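Local structure of dITP/XTP pyrophosphatase (Staphylococcus aureus, 4BNQ) at residues His25-Ile29 with Ser30-Pro34; Glu99-Leu102 with Asn103-Asn107; Leu160-Met164 with Ala165-Lys169; Asn180-Asn183 with Leu184-Ala187. The protein probably hydrolyses non-canonical purine nucleoside triphosphates such as XTP, dITP and ITP to their monophosphates and diphosphate, with magnesium, cleansing the nucleotide pool. All blocks are in the same frame, centred on the assembly; numbering follows the deposited sequence.

Interaction 1: His25-Ile29 with Ser30-Pro34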
# COMPACT_ATOMS: atom_id res chain seq x y z
N HIS A 25 -14.95 -2.26 18.08
CA HIS A 25 -15.79 -3.43 18.18
C HIS A 25 -16.18 -3.79 16.76
O HIS A 25 -16.98 -3.10 16.12
CB HIS A 25 -17.02 -3.19 19.05
CG HIS A 25 -17.91 -4.39 19.11
ND1 HIS A 25 -19.30 -4.31 19.21
CD2 HIS A 25 -17.64 -5.71 19.07
CE1 HIS A 25 -19.81 -5.50 19.23
NE2 HIS A 25 -18.82 -6.41 19.13
N VAL A 26 -15.60 -4.87 16.25
CA VAL A 26 -15.87 -5.30 14.88
C VAL A 26 -17.10 -6.19 14.90
O VAL A 26 -17.15 -7.19 15.61
CB VAL A 26 -14.64 -6.02 14.27
CG1 VAL A 26 -15.01 -6.81 13.03
CG2 VAL A 26 -13.55 -5.02 13.94
N ILE A 27 -18.13 -5.80 14.15
CA ILE A 27 -19.38 -6.55 14.09
C ILE A 27 -19.56 -7.13 12.68
O ILE A 27 -19.76 -6.38 11.71
CB ILE A 27 -20.61 -5.68 14.44
CG1 ILE A 27 -20.48 -5.10 15.84
CG2 ILE A 27 -21.91 -6.48 14.38
CD1 ILE A 27 -21.67 -4.26 16.29
N GLY A 28 -19.49 -8.46 12.57
CA GLY A 28 -19.70 -9.12 11.30
C GLY A 28 -21.20 -9.16 10.99
O GLY A 28 -22.01 -9.26 11.91
N ILE A 29 -21.57 -9.09 9.72
CA ILE A 29 -22.99 -9.08 9.37
C ILE A 29 -23.75 -10.30 9.88
O ILE A 29 -24.95 -10.21 10.17
CB ILE A 29 -23.21 -8.93 7.86
CG1 ILE A 29 -24.61 -8.40 7.60
CG2 ILE A 29 -22.97 -10.26 7.15
CD1 ILE A 29 -24.81 -7.02 8.07
N SER A 30 -23.07 -11.44 10.02
CA SER A 30 -23.76 -12.65 10.49
C SER A 30 -24.37 -12.47 11.88
O SER A 30 -25.28 -13.21 12.26
CB SER A 30 -22.85 -13.88 10.43
OG SER A 30 -21.64 -13.68 11.14
N GLU A 31 -23.90 -11.49 12.64
CA GLU A 31 -24.48 -11.20 13.94
C GLU A 31 -25.83 -10.49 13.82
O GLU A 31 -26.71 -10.67 14.65
CB GLU A 31 -23.52 -10.35 14.78
CG GLU A 31 -22.28 -11.09 15.27
CD GLU A 31 -21.37 -10.20 16.11
OE1 GLU A 31 -21.78 -9.78 17.22
OE2 GLU A 31 -20.24 -9.92 15.66
N LEU A 32 -25.97 -9.67 12.78
CA LEU A 32 -27.15 -8.84 12.59
C LEU A 32 -28.14 -9.45 11.58
O LEU A 32 -29.36 -9.38 11.76
CB LEU A 32 -26.72 -7.47 12.10
CG LEU A 32 -25.70 -6.76 13.01
CD1 LEU A 32 -25.42 -5.37 12.50
CD2 LEU A 32 -26.23 -6.69 14.46
N ILE A 33 -27.60 -10.03 10.50
CA ILE A 33 -28.41 -10.67 9.48
C ILE A 33 -27.75 -12.00 9.11
O ILE A 33 -26.98 -12.07 8.14
CB ILE A 33 -28.48 -9.83 8.18
CG1 ILE A 33 -28.78 -8.35 8.48
CG2 ILE A 33 -29.51 -10.43 7.21
CD1 ILE A 33 -28.80 -7.50 7.22
N PRO A 34 -28.02 -13.04 9.91
CA PRO A 34 -27.40 -14.37 9.77
C PRO A 34 -27.55 -14.95 8.36
O PRO A 34 -26.70 -15.74 7.91
CB PRO A 34 -28.18 -15.22 10.79
CG PRO A 34 -28.65 -14.22 11.83
CD PRO A 34 -29.01 -13.01 11.01
O HOH W 1 -18.46 -9.15 17.52

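Interaction 2: Glu99-Leu102 with Asn103-Asn107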
# COMPACT_ATOMS: atom_id res chain seq x y z
N GLU A 99 -7.22 -26.59 -5.48
CA GLU A 99 -6.85 -27.74 -6.32
C GLU A 99 -7.01 -27.41 -7.79
O GLU A 99 -6.13 -27.69 -8.59
CB GLU A 99 -7.64 -28.99 -5.94
CG GLU A 99 -7.30 -29.53 -4.55
CD GLU A 99 -5.80 -29.71 -4.33
OE1 GLU A 99 -5.08 -30.05 -5.30
OE2 GLU A 99 -5.33 -29.52 -3.19
N LYS A 100 -8.12 -26.77 -8.13
CA LYS A 100 -8.32 -26.32 -9.50
C LYS A 100 -7.22 -25.38 -9.98
O LYS A 100 -6.59 -25.62 -11.00
CB LYS A 100 -9.67 -25.64 -9.68
CG LYS A 100 -9.91 -25.23 -11.12
CD LYS A 100 -11.30 -24.61 -11.28
CE LYS A 100 -11.51 -24.11 -12.69
NZ LYS A 100 -12.88 -23.55 -12.82
N LEU A 101 -6.99 -24.31 -9.22
CA LEU A 101 -5.94 -23.37 -9.57
C LEU A 101 -4.59 -24.06 -9.72
O LEU A 101 -3.88 -23.82 -10.68
CB LEU A 101 -5.86 -22.25 -8.54
CG LEU A 101 -4.81 -21.19 -8.87
CD1 LEU A 101 -5.01 -20.67 -10.27
CD2 LEU A 101 -4.95 -20.05 -7.90
N LEU A 102 -4.23 -24.92 -8.77
CA LEU A 102 -2.97 -25.65 -8.89
C LEU A 102 -2.90 -26.51 -10.16
O LEU A 102 -1.90 -26.46 -10.89
CB LEU A 102 -2.69 -26.48 -7.64
CG LEU A 102 -2.28 -25.65 -6.42
CD1 LEU A 102 -2.09 -26.53 -5.19
CD2 LEU A 102 -1.01 -24.90 -6.75
N ASN A 103 -3.96 -27.27 -10.44
CA ASN A 103 -4.01 -28.13 -11.63
C ASN A 103 -3.81 -27.32 -12.89
O ASN A 103 -3.03 -27.71 -13.77
CB ASN A 103 -5.34 -28.88 -11.73
CG ASN A 103 -5.44 -30.03 -10.75
OD1 ASN A 103 -4.43 -30.50 -10.24
ND2 ASN A 103 -6.67 -30.50 -10.50
N LYS A 104 -4.50 -26.19 -12.98
CA LYS A 104 -4.38 -25.32 -14.14
C LYS A 104 -2.99 -24.72 -14.33
O LYS A 104 -2.63 -24.33 -15.43
CB LYS A 104 -5.45 -24.23 -14.10
CG LYS A 104 -6.85 -24.75 -14.33
CD LYS A 104 -7.72 -23.70 -15.03
CE LYS A 104 -6.94 -22.97 -16.12
NZ LYS A 104 -7.81 -22.14 -17.01
N LEU A 105 -2.19 -24.65 -13.26
CA LEU A 105 -0.82 -24.16 -13.36
C LEU A 105 0.24 -25.29 -13.35
O LEU A 105 1.43 -25.03 -13.11
CB LEU A 105 -0.55 -23.12 -12.27
CG LEU A 105 -1.16 -21.73 -12.51
CD1 LEU A 105 -1.55 -21.12 -11.18
CD2 LEU A 105 -0.21 -20.78 -13.26
N GLY A 106 -0.19 -26.51 -13.64
CA GLY A 106 0.64 -27.71 -13.52
C GLY A 106 2.14 -27.64 -13.76
O GLY A 106 2.94 -28.09 -12.94
N ASN A 107 2.53 -27.07 -14.90
CA ASN A 107 3.96 -26.96 -15.17
C ASN A 107 4.48 -25.52 -15.19
O ASN A 107 5.67 -25.30 -14.98
CB ASN A 107 4.32 -27.70 -16.47
CG ASN A 107 3.94 -29.17 -16.42
OD1 ASN A 107 4.60 -29.97 -15.73
ND2 ASN A 107 2.86 -29.54 -17.13

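Interaction 3: Leu160-Met164 with Ala165-Lys169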
# COMPACT_ATOMS: atom_id res chain seq x y z
N LEU A 160 8.76 -12.18 2.28
CA LEU A 160 8.72 -12.77 3.61
C LEU A 160 9.26 -14.18 3.58
O LEU A 160 9.42 -14.81 4.61
CB LEU A 160 7.29 -12.75 4.16
CG LEU A 160 6.84 -11.62 5.10
CD1 LEU A 160 7.45 -10.32 4.74
CD2 LEU A 160 5.33 -11.49 5.08
N ASP A 161 9.55 -14.66 2.37
CA ASP A 161 9.84 -16.08 2.13
C ASP A 161 8.83 -17.02 2.82
O ASP A 161 9.21 -18.02 3.42
CB ASP A 161 11.28 -16.42 2.57
CG ASP A 161 11.72 -17.78 2.09
OD1 ASP A 161 11.13 -18.29 1.12
OD2 ASP A 161 12.67 -18.35 2.67
N LYS A 162 7.54 -16.67 2.75
CA LYS A 162 6.48 -17.46 3.38
C LYS A 162 5.20 -17.35 2.58
O LYS A 162 5.02 -16.38 1.83
CB LYS A 162 6.23 -17.00 4.82
CG LYS A 162 7.29 -17.42 5.84
CD LYS A 162 6.84 -17.10 7.25
CE LYS A 162 8.02 -17.03 8.22
NZ LYS A 162 8.90 -18.21 8.08
N THR A 163 4.31 -18.33 2.70
CA THR A 163 2.97 -18.16 2.15
C THR A 163 2.12 -17.39 3.15
O THR A 163 2.42 -17.37 4.33
CB THR A 163 2.26 -19.48 1.84
OG1 THR A 163 1.97 -20.16 3.08
CG2 THR A 163 3.10 -20.38 0.92
N MET A 164 1.05 -16.78 2.65
CA MET A 164 0.12 -16.04 3.48
C MET A 164 -0.34 -16.93 4.65
O MET A 164 -0.40 -16.46 5.78
CB MET A 164 -1.05 -15.55 2.61
CG MET A 164 -1.67 -14.20 2.99
SD MET A 164 -0.59 -12.74 3.00
CE MET A 164 -1.10 -12.00 1.45
N ALA A 165 -0.61 -18.21 4.41
CA ALA A 165 -1.07 -19.10 5.51
C ALA A 165 0.02 -19.43 6.54
O ALA A 165 -0.26 -19.95 7.63
CB ALA A 165 -1.69 -20.37 4.98
N GLN A 166 1.26 -19.15 6.22
CA GLN A 166 2.32 -19.43 7.17
C GLN A 166 2.45 -18.29 8.20
O GLN A 166 3.02 -18.48 9.27
CB GLN A 166 3.64 -19.63 6.45
CG GLN A 166 3.82 -20.99 5.82
CD GLN A 166 5.19 -21.11 5.16
OE1 GLN A 166 5.36 -20.75 3.99
NE2 GLN A 166 6.18 -21.59 5.92
N LEU A 167 1.95 -17.11 7.85
CA LEU A 167 2.11 -15.93 8.70
C LEU A 167 1.14 -16.00 9.87
O LEU A 167 0.03 -16.51 9.74
CB LEU A 167 1.80 -14.67 7.90
CG LEU A 167 2.58 -14.42 6.61
CD1 LEU A 167 2.05 -13.16 5.92
CD2 LEU A 167 4.08 -14.30 6.91
N SER A 168 1.56 -15.48 11.02
CA SER A 168 0.66 -15.33 12.16
C SER A 168 -0.43 -14.35 11.76
O SER A 168 -0.25 -13.59 10.81
CB SER A 168 1.41 -14.77 13.37
OG SER A 168 1.79 -13.42 13.16
N LYS A 169 -1.55 -14.35 12.48
CA LYS A 169 -2.62 -13.42 12.14
C LYS A 169 -2.09 -12.00 12.21
O LYS A 169 -2.43 -11.18 11.36
CB LYS A 169 -3.87 -13.65 13.00
CG LYS A 169 -3.76 -13.32 14.50
CD LYS A 169 -5.11 -13.59 15.21
CE LYS A 169 -5.12 -13.04 16.63
NZ LYS A 169 -4.08 -13.63 17.49
O HOH W 2 -1.94 -15.84 8.17

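Interaction 4: Asn180-Asn183 with Leu184-Ala187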
# COMPACT_ATOMS: atom_id res chain seq x y z
N ASN A 180 -3.84 -3.09 3.21
CA ASN A 180 -3.53 -1.93 2.37
C ASN A 180 -4.77 -1.13 2.01
O ASN A 180 -4.72 0.09 1.98
CB ASN A 180 -2.78 -2.34 1.10
CG ASN A 180 -1.34 -2.67 1.37
OD1 ASN A 180 -0.77 -2.24 2.37
ND2 ASN A 180 -0.73 -3.46 0.49
N ALA A 181 -5.87 -1.81 1.72
CA ALA A 181 -7.13 -1.14 1.43
C ALA A 181 -7.63 -0.38 2.64
O ALA A 181 -8.14 0.73 2.52
CB ALA A 181 -8.17 -2.14 1.01
N ILE A 182 -7.53 -1.00 3.81
CA ILE A 182 -8.04 -0.40 5.03
C ILE A 182 -7.21 0.84 5.41
O ILE A 182 -7.76 1.77 5.98
CB ILE A 182 -8.07 -1.40 6.20
CG1 ILE A 182 -9.12 -2.47 5.95
CG2 ILE A 182 -8.41 -0.70 7.51
CD1 ILE A 182 -10.56 -1.95 5.97
N ASN A 183 -5.92 0.85 5.06
CA ASN A 183 -5.06 2.01 5.34
C ASN A 183 -5.57 3.25 4.62
O ASN A 183 -5.58 4.35 5.18
CB ASN A 183 -3.59 1.76 4.96
CG ASN A 183 -2.86 0.88 5.96
OD1 ASN A 183 -3.28 0.74 7.12
ND2 ASN A 183 -1.75 0.28 5.52
N LEU A 184 -6.01 3.06 3.38
CA LEU A 184 -6.64 4.13 2.62
C LEU A 184 -7.96 4.52 3.27
O LEU A 184 -8.31 5.71 3.32
CB LEU A 184 -6.87 3.72 1.16
CG LEU A 184 -5.63 3.46 0.29
CD1 LEU A 184 -6.01 2.68 -0.99
CD2 LEU A 184 -4.94 4.77 -0.07
N LEU A 185 -8.70 3.54 3.80
CA LEU A 185 -9.96 3.84 4.49
C LEU A 185 -9.70 4.66 5.75
O LEU A 185 -10.34 5.69 5.96
CB LEU A 185 -10.71 2.57 4.88
CG LEU A 185 -11.94 2.79 5.78
CD1 LEU A 185 -13.01 3.56 5.02
CD2 LEU A 185 -12.52 1.46 6.30
N GLN A 186 -8.79 4.18 6.59
CA GLN A 186 -8.49 4.85 7.85
C GLN A 186 -7.96 6.26 7.63
O GLN A 186 -8.27 7.16 8.41
CB GLN A 186 -7.54 4.02 8.71
CG GLN A 186 -8.28 2.94 9.49
CD GLN A 186 -7.35 1.95 10.15
OE1 GLN A 186 -6.19 1.81 9.76
NE2 GLN A 186 -7.86 1.25 11.17
N ALA A 187 -7.20 6.44 6.55
CA ALA A 187 -6.72 7.78 6.19
C ALA A 187 -7.90 8.66 5.82
O ALA A 187 -7.94 9.84 6.16
CB ALA A 187 -5.71 7.73 5.05
O HOH W 3 -3.15 2.55 9.87

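Interaction 1: His25-Ile29 with Ser30-Pro34
Gly28 and Ile29 meet Glu31, Leu32 and Ile33 where strand 25-28, paired in parallel with strand 3-6, runs straight into a short helical turn, a strand-to-helix junction of the Ham1 fold. Backbone bonds make the turn. Glu31 N donates to Gly28 O at 3.0 Å, from well above the carbonyl plane. Ile29 O takes two donors: Ile33 N lies 2.7 Å away, almost in line with the carbonyl bond (C=O...N angle 174°), while Leu32 N reaches the same oxygen at 2.9 Å by a more bent route.

Apolar contacts flank this turn. Ile29 CD1 lies 4.1 Å from Ile33 CD1; a chi1 of -159° sets CG1 opposite the backbone N, and a chi2 of 67° then turns the methyl toward Ile33. Leu60 of helix 45-60 and Phe36 also pack on Ile29. Ile27 presents its CG2 branch to Leu32 CG, and the two side chains meet at roughly a right angle.

The polar contacts are made by Ser30, Glu31 and a water. Ser30 OG is hydrogen-bonded to NE2 of Gln11, a residue predicted to bind substrate. Glu31 extends back beside the strand, its OE2 passing near Ile27 CA. There a single water donates both to Glu31 OE2 at 2.7 Å and to Val26 O at 3.0 Å, and it also bonds His25 NE2.

Interaction 2: Glu99-Leu102 with Asn103-Asn107
Asn103 N and Lys104 N donate to Glu99 O and Lys100 O, each at 2.9 Å, and these two nearly straight i to i+4 bonds are the last regular ones in this part of helix 94-104. Beyond them the pattern decays. Leu105, the first residue to leave helical backbone angles, turns its N between two acceptors: Leu102 O at 3.0 Å, approached from above the carbonyl plane (C=O...N angle 114°), and Leu101 O, a weak bond. Gly106 N follows with a bond to Asn103 O as the chain leaves the helix.

Among the side chains, Asn103 folds back along the helix, its CG beside the backbone N (chi1 -75°) and 3.3 Å from Glu99 O, though ND2 is too poorly angled to hydrogen-bond that oxygen. The side chains of Lys100 and Lys104 come no nearer than CG to CG, 4.5 Å; the ammonium of Lys100 goes to Tyr87 O and also makes a cation-pi contact with Tyr87.

Packing is carried by Leu101 and Leu105, which lie side by side and point the same way, CD1 to CD1 at 3.6 Å. This leucine pair faces strand 64-73, where both touch Val73 and Leu101 also meets Leu71, so the helix end rests on the antiparallel sheet.

Interaction 3: Leu160-Met164 with Ala165-Lys169
Leu160 begins the contact with its CD2 methyl 3.6 Å from Leu167 CD2, the two side chains crossing at about a right angle beside Ile175 of helix 169-175. Asp161 and Lys162 then form a G1 beta bulge, both residues facing Val157 on the adjoining strand. Past the bulge, the aliphatic part of Lys162 lies over the same leucine, CD to Leu167 CD2 at 3.9 Å, and runs roughly perpendicular to the side chain of Gln166.

Thr163 is the polar hub. Its N-H points at Gln166 OE1, 2.9 Å away and almost straight (170°), although the nitrogen stands tilted from the plane of the amide. Gln166 keeps CG beside its own backbone N (chi1 -79°) and continues extended, which carries the amide back to the strand; its N in turn donates to Thr163 O at 2.8 Å. The two residues thus bond each other in both directions, backbone to side chain and backbone to backbone, and the bond to OE1 probably restrains the amide's rotation. Gln166 N also makes a weak bond to Thr163 OG1, whose stronger partner is Tyr144 O.

Met164 closes the turn, with Leu167 N donating to its carbonyl at 3.2 Å and a water linking Met164 O to Leu167 O. Its bent chain places SD 4.0 Å from Leu167 CD1, near Lys172 and Asp152, both predicted to bind substrate. An edge strand of the antiparallel sheet passing through a 3-10 turn to Ser168, the N-cap of the following helix, is a strand-to-helix connection, here bordering the predicted nucleotide pocket.

Interaction 4: Asn180-Asn183 with Leu184-Ala187
Leu185 N, Gln186 N and Ala187 N donate to Ala181 O, Ile182 O and Asn183 O in consecutive i to i+4 bonds, the regular pattern of alpha-helix 177-191. The middle one is the shortest, 2.7 Å from Gln186 N to Ile182 O, and its donor lies close to the line of the carbonyl bond (C=O...N angle 164°).

The helix is amphipathic: one side packs on the sheet, another on the second subunit. On the inner side Ile182 and Leu185 lie alongside each other and point the same way, with Ile182 CD1 3.9 Å from Leu185 CD2. They cover the antiparallel sheet, Ile182 against Ile119 and Leu185 against Met121 and Phe131, while Phe17 and Ile20 of helix 11-20 pack on Ile182 as well. Gln186 runs obliquely past that isoleucine: its CD sits 3.9 Å from Ile182 CG2, so the flat amide has an apolar neighbour.

Another side faces the second subunit of the homodimer. Asn183 and Leu184 pack on Leu184 and Asn183 of the second subunit, and Ala187 meets Ala187 of that subunit, a reciprocal pattern across the dimer interface.

The amide planes of Asn183 and Gln186 are 25° apart, and Asn183 OD1 and Gln186 OE1, at a separation of 4.1 Å, share a water as donor. Arg179 NE supplies a further bond to the first of these oxygens. The water stands 3.1 Å from Gln186 OE1 and 3.3 Å from Asn183 OD1.

How the interactions relate
None of the four contacts touches another, yet together they sample helix, turn and strand-to-helix contacts around a predicted nucleotide site. Interactions 1 and 2 lie on opposite sides of the chain's centre, 35 Å apart between centres. Interaction 4 comes within about 9 Å (nearest atoms) of both 1 and 3, and helix 169-175 starts at the last residue of interaction 3. All four lie near residues predicted to bind substrate: interaction 1 by Gln11, interaction 2 by Tyr151, about 4 Å from the Leu101 side chain, interaction 3 by Asp152 and Lys172, and interaction 4 by Arg178. Interaction 4 adds the dimer interface, and its Asn180 side chain lies about 5 Å from a bound phosphate, probably from the crystallisation liquor.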